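Local coordinates for protein uracil-DNA glycosylase (Epstein-Barr virus, PDB 6LYJ) that belongs to the uracil-DNA glycosylase superfamily and folds as an alpha/beta protein built round a four-stranded parallel sheet, at residues A[27-31]-A[48-52]; A[187-191]-A[230-236]; A[90-94]-A[155-160]. One frame throughout, in Å; residues are numbered along the deposited sequence.

Overall arrangement
The three contacts illustrate how the chemistry of packing follows its place in an alpha/beta fold. Interaction 2 is fully buried and aromatic, joining strand 186-190 of the parallel sheet to the turn that leads into helix 235-245. Interaction 1 lies on the opposite side of the chain's centre, its centre about 31 Å from that of interaction 2; it is partly buried and wholly aliphatic across its two segments. Interaction 3 joins two loops at the surface, chiefly through backbone N-H groups, and another protein chain reaches it. Shared elements link them: segment 90-94 follows strand 85-89, the sheet neighbour of 186-190, while helix 167-181 follows segment 155-160 and packs against interaction 1.

Interaction 1 (A[27-31]-A[48-52]); sequences NLLLP and LAAVI
L29 and I52 point their aliphatic ends at each other, tip to tip, where the loop before helix 32-38 packs on one side of helix 42-59. Within this loop-on-helix contact, L29 CD1 lies 3.8 Å from I52 CD1. The same I52 CD1 also touches the loop backbone, 3.7 Å from L28 O. The other leucines approach differently. L28 and L48 cross obliquely: CB of L28 rests 3.9 Å from CD2 of L48, and the second branch of L28, CD2, carries on over the helix to touch the methyl CB of A49 at 4.1 Å. CG of L48 is anti to the backbone N (chi1 173°), which turns the branch toward the loop, where CD2 touches both L28 and L30. L30 CD1 approaches that L48 CD2 more loosely, at 4.2 Å, also at a slant. F170 of helix 167-181 touches both L30 and L48, and L29 is also packed by M72. No hydrogen bond joins the segments, yet the loop braces its own shape with an Asx turn: L29 N donates to N27 OD1 at 3.1 Å, arriving from above the plane of the side-chain carbonyl.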
loop_
_atom_site.group_PDB
_atom_site.type_symbol
_atom_site.label_atom_id
_atom_site.label_comp_id
_atom_site.label_asym_id
_atom_site.label_seq_id
_atom_site.Cartn_x
_atom_site.Cartn_y
_atom_site.Cartn_z
ATOM N N ASN A 27 -27.365 -8.395 -3.604
ATOM C CA ASN A 27 -26.367 -8.463 -2.543
ATOM C C ASN A 27 -25.167 -7.575 -2.853
ATOM O O ASN A 27 -24.361 -7.882 -3.732
ATOM C CB ASN A 27 -25.910 -9.906 -2.327
ATOM C CG ASN A 27 -25.003 -10.059 -1.118
ATOM O OD1 ASN A 27 -24.876 -9.147 -0.298
ATOM N ND2 ASN A 27 -24.368 -11.218 -1.001
ATOM N N LEU A 28 -25.045 -6.479 -2.109
ATOM C CA LEU A 28 -23.959 -5.528 -2.287
ATOM C C LEU A 28 -22.783 -5.793 -1.355
ATOM O O LEU A 28 -21.873 -4.959 -1.275
ATOM C CB LEU A 28 -24.480 -4.103 -2.088
ATOM C CG LEU A 28 -25.600 -3.709 -3.058
ATOM C CD1 LEU A 28 -26.152 -2.327 -2.729
ATOM C CD2 LEU A 28 -25.121 -3.778 -4.507
ATOM N N LEU A 29 -22.804 -6.914 -0.625
ATOM C CA LEU A 29 -21.688 -7.385 0.194
ATOM C C LEU A 29 -21.379 -6.477 1.378
ATOM O O LEU A 29 -20.582 -6.844 2.248
ATOM C CB LEU A 29 -20.427 -7.558 -0.658
ATOM C CG LEU A 29 -20.520 -8.552 -1.813
ATOM C CD1 LEU A 29 -19.254 -8.491 -2.657
ATOM C CD2 LEU A 29 -20.760 -9.960 -1.285
ATOM N N LEU A 30 -21.977 -5.304 1.418
ATOM C CA LEU A 30 -21.736 -4.348 2.489
ATOM C C LEU A 30 -22.659 -4.615 3.674
ATOM O O LEU A 30 -23.786 -5.085 3.497
ATOM C CB LEU A 30 -21.961 -2.924 1.987
ATOM C CG LEU A 30 -20.880 -2.335 1.076
ATOM C CD1 LEU A 30 -21.393 -1.063 0.434
ATOM C CD2 LEU A 30 -19.610 -2.057 1.855
ATOM N N PRO A 31 -22.205 -4.312 4.889
ATOM C CA PRO A 31 -23.088 -4.416 6.055
ATOM C C PRO A 31 -24.221 -3.410 5.966
ATOM O O PRO A 31 -24.121 -2.372 5.304
ATOM C CB PRO A 31 -22.165 -4.109 7.243
ATOM C CG PRO A 31 -20.771 -4.173 6.692
ATOM C CD PRO A 31 -20.874 -3.804 5.256
ATOM N N LEU A 48 -22.533 -0.643 -8.500
ATOM C CA LEU A 48 -21.782 -1.470 -7.559
ATOM C C LEU A 48 -22.049 -2.955 -7.801
ATOM O O LEU A 48 -21.118 -3.773 -7.801
ATOM C CB LEU A 48 -22.125 -1.076 -6.124
ATOM C CG LEU A 48 -21.530 -1.967 -5.031
ATOM C CD1 LEU A 48 -20.011 -1.997 -5.126
ATOM C CD2 LEU A 48 -21.981 -1.491 -3.656
ATOM N N ALA A 49 -23.325 -3.325 -7.967
ATOM C CA ALA A 49 -23.661 -4.713 -8.274
ATOM C C ALA A 49 -22.947 -5.192 -9.530
ATOM O O ALA A 49 -22.532 -6.352 -9.604
ATOM C CB ALA A 49 -25.174 -4.870 -8.437
ATOM N N ALA A 50 -22.764 -4.302 -10.510
ATOM C CA ALA A 50 -22.094 -4.679 -11.748
ATOM C C ALA A 50 -20.611 -4.924 -11.513
ATOM O O ALA A 50 -20.026 -5.836 -12.107
ATOM C CB ALA A 50 -22.303 -3.599 -12.808
ATOM N N VAL A 51 -19.984 -4.119 -10.651
ATOM C CA VAL A 51 -18.579 -4.373 -10.331
ATOM C C VAL A 51 -18.438 -5.714 -9.616
ATOM O O VAL A 51 -17.527 -6.508 -9.906
ATOM C CB VAL A 51 -17.997 -3.221 -9.494
ATOM C CG1 VAL A 51 -16.521 -3.463 -9.226
ATOM C CG2 VAL A 51 -18.201 -1.893 -10.204
ATOM N N ILE A 52 -19.320 -5.967 -8.646
ATOM C CA ILE A 52 -19.326 -7.245 -7.938
ATOM C C ILE A 52 -19.492 -8.403 -8.918
ATOM O O ILE A 52 -18.816 -9.433 -8.809
ATOM C CB ILE A 52 -20.425 -7.240 -6.860
ATOM C CG1 ILE A 52 -20.052 -6.256 -5.749
ATOM C CG2 ILE A 52 -20.652 -8.643 -6.306
ATOM C CD1 ILE A 52 -21.165 -5.987 -4.772
#

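Interaction 2 (A[187-191]-A[230-236])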
loop_
_atom_site.group_PDB
_atom_site.type_symbol
_atom_site.label_atom_id
_atom_site.label_comp_id
_atom_site.label_asym_id
_atom_site.label_seq_id
_atom_site.Cartn_x
_atom_site.Cartn_y
_atom_site.Cartn_z
ATOM N N PHE A 187 -7.759 11.981 7.695
ATOM C CA PHE A 187 -7.451 11.243 6.473
ATOM C C PHE A 187 -5.941 11.240 6.272
ATOM O O PHE A 187 -5.323 12.306 6.186
ATOM C CB PHE A 187 -8.147 11.860 5.254
ATOM C CG PHE A 187 -9.651 11.798 5.310
ATOM C CD1 PHE A 187 -10.369 12.679 6.106
ATOM C CD2 PHE A 187 -10.344 10.856 4.568
ATOM C CE1 PHE A 187 -11.752 12.622 6.160
ATOM C CE2 PHE A 187 -11.727 10.792 4.618
ATOM C CZ PHE A 187 -12.430 11.677 5.413
ATOM N N MET A 188 -5.347 10.047 6.211
ATOM C CA MET A 188 -3.903 9.890 6.041
ATOM C C MET A 188 -3.636 9.403 4.620
ATOM O O MET A 188 -3.964 8.262 4.277
ATOM C CB MET A 188 -3.326 8.921 7.072
ATOM C CG MET A 188 -3.564 9.311 8.532
ATOM S SD MET A 188 -2.811 8.122 9.661
ATOM C CE MET A 188 -3.212 8.823 11.261
ATOM N N LEU A 189 -3.033 10.265 3.805
ATOM C CA LEU A 189 -2.765 9.996 2.394
ATOM C C LEU A 189 -1.255 9.909 2.189
ATOM O O LEU A 189 -0.561 10.931 2.227
ATOM C CB LEU A 189 -3.383 11.087 1.519
ATOM C CG LEU A 189 -4.841 11.430 1.858
ATOM C CD1 LEU A 189 -5.398 12.523 0.956
ATOM C CD2 LEU A 189 -5.699 10.186 1.766
ATOM N N TRP A 190 -0.750 8.695 1.965
ATOM C CA TRP A 190 0.684 8.439 1.843
ATOM C C TRP A 190 1.030 8.115 0.393
ATOM O O TRP A 190 0.533 7.131 -0.160
ATOM C CB TRP A 190 1.102 7.281 2.748
ATOM C CG TRP A 190 0.747 7.478 4.188
ATOM C CD1 TRP A 190 0.752 8.652 4.879
ATOM C CD2 TRP A 190 0.328 6.468 5.113
ATOM N NE1 TRP A 190 0.367 8.438 6.180
ATOM C CE2 TRP A 190 0.101 7.105 6.351
ATOM C CE3 TRP A 190 0.123 5.088 5.016
ATOM C CZ2 TRP A 190 -0.320 6.409 7.486
ATOM C CZ3 TRP A 190 -0.297 4.399 6.146
ATOM C CH2 TRP A 190 -0.510 5.061 7.363
ATOM N N GLY A 191 1.903 8.921 -0.207
ATOM C CA GLY A 191 2.307 8.716 -1.583
ATOM C C GLY A 191 1.411 9.441 -2.576
ATOM O O GLY A 191 0.387 10.034 -2.232
ATOM N N PHE A 230 7.920 9.927 5.066
ATOM C CA PHE A 230 7.005 9.188 5.929
ATOM C C PHE A 230 7.542 9.127 7.354
ATOM O O PHE A 230 6.865 9.532 8.306
ATOM C CB PHE A 230 6.745 7.782 5.393
ATOM C CG PHE A 230 5.728 7.025 6.199
ATOM C CD1 PHE A 230 4.378 7.142 5.916
ATOM C CD2 PHE A 230 6.118 6.239 7.274
ATOM C CE1 PHE A 230 3.434 6.465 6.673
ATOM C CE2 PHE A 230 5.183 5.560 8.031
ATOM C CZ PHE A 230 3.839 5.673 7.732
ATOM N N LEU A 231 8.750 8.590 7.524
ATOM C CA LEU A 231 9.363 8.564 8.845
ATOM C C LEU A 231 9.581 9.990 9.328
ATOM O O LEU A 231 10.297 10.767 8.691
ATOM C CB LEU A 231 10.684 7.798 8.806
ATOM C CG LEU A 231 11.373 7.617 10.160
ATOM C CD1 LEU A 231 10.580 6.670 11.048
ATOM C CD2 LEU A 231 12.796 7.119 9.976
ATOM N N GLY A 232 8.954 10.338 10.448
ATOM C CA GLY A 232 8.954 11.706 10.914
ATOM C C GLY A 232 7.708 12.497 10.576
ATOM O O GLY A 232 7.626 13.672 10.952
ATOM N N ASN A 233 6.738 11.906 9.874
ATOM C CA ASN A 233 5.572 12.689 9.481
ATOM C C ASN A 233 4.654 13.002 10.658
ATOM O O ASN A 233 3.830 13.916 10.550
ATOM C CB ASN A 233 4.797 11.988 8.352
ATOM C CG ASN A 233 4.144 10.676 8.780
ATOM O OD1 ASN A 233 4.031 10.361 9.963
ATOM N ND2 ASN A 233 3.692 9.914 7.799
ATOM N N ASN A 234 4.774 12.267 11.767
ATOM C CA ASN A 234 4.053 12.550 13.008
ATOM C C ASN A 234 2.542 12.396 12.850
ATOM O O ASN A 234 1.776 12.939 13.652
ATOM C CB ASN A 234 4.395 13.955 13.530
ATOM C CG ASN A 234 4.433 14.030 15.044
ATOM O OD1 ASN A 234 4.840 13.083 15.714
ATOM N ND2 ASN A 234 4.011 15.166 15.589
ATOM N N HIS A 235 2.093 11.621 11.854
ATOM C CA HIS A 235 0.676 11.613 11.501
ATOM C C HIS A 235 -0.200 11.017 12.601
ATOM O O HIS A 235 -1.343 11.451 12.779
ATOM C CB HIS A 235 0.468 10.833 10.201
ATOM C CG HIS A 235 0.772 11.616 8.960
ATOM N ND1 HIS A 235 0.513 11.131 7.697
ATOM C CD2 HIS A 235 1.318 12.843 8.788
ATOM C CE1 HIS A 235 0.880 12.028 6.798
ATOM N NE2 HIS A 235 1.374 13.075 7.434
ATOM N N PHE A 236 0.297 10.026 13.341
ATOM C CA PHE A 236 -0.540 9.391 14.354
ATOM C C PHE A 236 -0.700 10.277 15.588
ATOM O O PHE A 236 -1.793 10.346 16.177
ATOM C CB PHE A 236 0.052 8.028 14.718
ATOM C CG PHE A 236 0.143 7.091 13.547
ATOM C CD1 PHE A 236 -0.956 6.348 13.149
ATOM C CD2 PHE A 236 1.320 6.977 12.825
ATOM C CE1 PHE A 236 -0.878 5.496 12.064
ATOM C CE2 PHE A 236 1.406 6.128 11.736
ATOM C CZ PHE A 236 0.306 5.387 11.356
#
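W190 meets F230 in a T-shaped (edge-to-face) stack, the phenyl edge driven onto one face of the indole. Atom CE1 of F230 does the touching, 3.4 Å from CE2 of W190, and the planes stand at 88°. With its CG anti to the backbone N (chi1 -176°), F230 directs its ring from the turn toward the indole. At the indole rim the chemistry changes: W190 NE1 donates to H235 ND1 at 3.1 Å, with the acceptor in the indole plane. The rings meet rim to rim, planes at 22°, and this bond, with a weak one at NE2, helps set the imidazole's rotation while satisfying a buried N-H. Since ND1 accepts, H235 is probably neutral, with its proton on NE2, which makes its weak hydrogen bond to T210 O. Two residues earlier, the extended M188 crosses F236 at about a right angle in a Met-aromatic contact; its CE also comes within 3.6 Å of H235 O.

What positions these rings is the turn itself. F230 to N233 forms a type II beta turn, closed by N233 N to F230 O at 2.8 Å. N233 OD1 then accepts from H235 N at 3.0 Å, an Asx turn leading into the helix, and N233 ND2 is hydrogen-bonded to S211 OG. E121 of helix 113-125 takes the N-H groups of G232 and N234. The cluster thus lies between strand 186-190, flanked in the sheet by 85-89 and 207-211, and the start of helix 235-245, with helix 113-125 packed alongside.

Interaction 3 (A[90-94]-A[155-160]); sequences QDPYH and QKGKPG
H94 and G157 tie two irregular backbones together where the two segments run nearest, the CA atoms of H94 and K156 being 4.8 Å apart. Residues Q155 to K158 form a type II beta turn, closed by K158 N to Q155 O, and G157 occupies its positive-phi corner. From there G157 N donates to H94 O at 2.9 Å, in the carbonyl plane and on a lone pair. The CA of K156 adds a CA-H...O contact to the same oxygen, at 3.5 Å, so one carbonyl is approached by two neighbouring residues of the turn.

The side chains extend the grip along both segments. D91, in the QDPYH sequence that is a signature of this family, has its CG between the backbone N and the carbonyl carbon (chi1 69°), an arrangement that carries the carboxylate across to the end of segment 155-160. There OD2 accepts from G160 N at 2.9 Å, met on the syn side but 34° out of the carboxylate plane. H94 likewise holds its ring between its own backbone N and carbonyl carbon, and the imidazole lies against the turn. P159 lies over one face, offset toward the rim, in a CH-pi contact, with CD 3.9 Å from the centroid of the H94 ring. G157 CA lies 3.5 Å from H94 ND1, while NE2 is hydrogen-bonded to a polar side chain of another protein chain. An apolar side chain of that chain also packs on H94.

Both hydrogen bonds across the contact draw on backbone N-H groups of glycines. Segment 155-160 therefore holds D91 and H94 largely through its main chain, with P159 CD packing on one face of the imidazole while NE2 is bonded to a side chain of the other protein.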
loop_
_atom_site.group_PDB
_atom_site.type_symbol
_atom_site.label_atom_id
_atom_site.label_comp_id
_atom_site.label_asym_id
_atom_site.label_seq_id
_atom_site.Cartn_x
_atom_site.Cartn_y
_atom_site.Cartn_z
ATOM N N GLN A 90 -3.666 1.126 -1.819
ATOM C CA GLN A 90 -3.918 1.019 -3.252
ATOM C C GLN A 90 -4.745 -0.231 -3.537
ATOM O O GLN A 90 -5.976 -0.192 -3.458
ATOM C CB GLN A 90 -2.601 1.003 -4.045
ATOM C CG GLN A 90 -1.837 2.324 -3.980
ATOM C CD GLN A 90 -0.472 2.275 -4.653
ATOM O OE1 GLN A 90 -0.190 1.393 -5.465
ATOM N NE2 GLN A 90 0.385 3.231 -4.311
ATOM N N ASP A 91 -4.097 -1.345 -3.863
ATOM C CA ASP A 91 -4.866 -2.569 -4.048
ATOM C C ASP A 91 -4.410 -3.646 -3.061
ATOM O O ASP A 91 -3.384 -3.469 -2.393
ATOM C CB ASP A 91 -4.765 -3.020 -5.512
ATOM C CG ASP A 91 -3.383 -3.516 -5.892
ATOM O OD1 ASP A 91 -2.392 -3.151 -5.221
ATOM O OD2 ASP A 91 -3.296 -4.269 -6.888
ATOM N N PRO A 92 -5.159 -4.737 -2.892
ATOM C CA PRO A 92 -4.778 -5.735 -1.887
ATOM C C PRO A 92 -3.494 -6.459 -2.263
ATOM O O PRO A 92 -3.061 -6.466 -3.416
ATOM C CB PRO A 92 -5.974 -6.698 -1.860
ATOM C CG PRO A 92 -7.107 -5.924 -2.465
ATOM C CD PRO A 92 -6.456 -5.064 -3.508
ATOM N N TYR A 93 -2.871 -7.059 -1.251
ATOM C CA TYR A 93 -1.756 -7.958 -1.504
ATOM C C TYR A 93 -2.206 -9.081 -2.432
ATOM O O TYR A 93 -3.346 -9.547 -2.355
ATOM C CB TYR A 93 -1.235 -8.534 -0.190
ATOM C CG TYR A 93 -0.727 -7.488 0.772
ATOM C CD1 TYR A 93 0.491 -6.858 0.562
ATOM C CD2 TYR A 93 -1.470 -7.130 1.890
ATOM C CE1 TYR A 93 0.956 -5.902 1.435
ATOM C CE2 TYR A 93 -1.014 -6.175 2.772
ATOM C CZ TYR A 93 0.198 -5.563 2.538
ATOM O OH TYR A 93 0.655 -4.608 3.413
ATOM N N HIS A 94 -1.305 -9.522 -3.310
ATOM C CA HIS A 94 -1.678 -10.427 -4.390
ATOM C C HIS A 94 -1.054 -11.811 -4.240
ATOM O O HIS A 94 -0.954 -12.550 -5.224
ATOM C CB HIS A 94 -1.315 -9.820 -5.748
ATOM C CG HIS A 94 0.107 -9.354 -5.855
ATOM N ND1 HIS A 94 1.166 -10.220 -6.024
ATOM C CD2 HIS A 94 0.640 -8.110 -5.836
ATOM C CE1 HIS A 94 2.290 -9.530 -6.097
ATOM N NE2 HIS A 94 1.999 -8.246 -5.987
ATOM N N GLN A 155 -6.038 -9.899 -8.948
ATOM C CA GLN A 155 -5.705 -11.242 -9.405
ATOM C C GLN A 155 -4.354 -11.662 -8.834
ATOM O O GLN A 155 -3.431 -10.848 -8.728
ATOM C CB GLN A 155 -5.682 -11.310 -10.934
ATOM C CG GLN A 155 -5.468 -12.722 -11.480
ATOM C CD GLN A 155 -5.382 -12.777 -12.997
ATOM O OE1 GLN A 155 -6.054 -12.022 -13.701
ATOM N NE2 GLN A 155 -4.556 -13.683 -13.505
ATOM N N LYS A 156 -4.260 -12.930 -8.437
ATOM C CA LYS A 156 -3.030 -13.479 -7.875
ATOM C C LYS A 156 -1.814 -13.136 -8.727
ATOM O O LYS A 156 -1.805 -13.355 -9.939
ATOM C CB LYS A 156 -3.161 -14.996 -7.740
ATOM C CG LYS A 156 -1.854 -15.716 -7.453
ATOM C CD LYS A 156 -2.057 -17.220 -7.444
ATOM C CE LYS A 156 -0.732 -17.960 -7.343
ATOM N NZ LYS A 156 -0.900 -19.421 -7.583
ATOM N N GLY A 157 -0.788 -12.585 -8.081
ATOM C CA GLY A 157 0.473 -12.296 -8.729
ATOM C C GLY A 157 0.481 -11.126 -9.686
ATOM O O GLY A 157 1.525 -10.858 -10.290
ATOM N N LYS A 158 -0.636 -10.419 -9.856
ATOM C CA LYS A 158 -0.739 -9.350 -10.848
ATOM C C LYS A 158 -1.226 -8.060 -10.200
ATOM O O LYS A 158 -2.429 -7.765 -10.203
ATOM C CB LYS A 158 -1.652 -9.769 -11.999
ATOM C CG LYS A 158 -1.047 -10.857 -12.886
ATOM C CD LYS A 158 -1.993 -11.265 -14.003
ATOM C CE LYS A 158 -1.297 -12.142 -15.037
ATOM N NZ LYS A 158 -0.266 -13.026 -14.427
ATOM N N PRO A 159 -0.322 -7.269 -9.629
ATOM C CA PRO A 159 -0.735 -6.003 -9.010
ATOM C C PRO A 159 -1.377 -5.074 -10.030
ATOM O O PRO A 159 -0.927 -4.969 -11.171
ATOM C CB PRO A 159 0.578 -5.421 -8.478
ATOM C CG PRO A 159 1.660 -6.115 -9.265
ATOM C CD PRO A 159 1.132 -7.491 -9.533
ATOM N N GLY A 160 -2.440 -4.393 -9.604
ATOM C CA GLY A 160 -3.149 -3.484 -10.479
ATOM C C GLY A 160 -4.060 -4.139 -11.494
ATOM O O GLY A 160 -4.660 -3.428 -12.309
#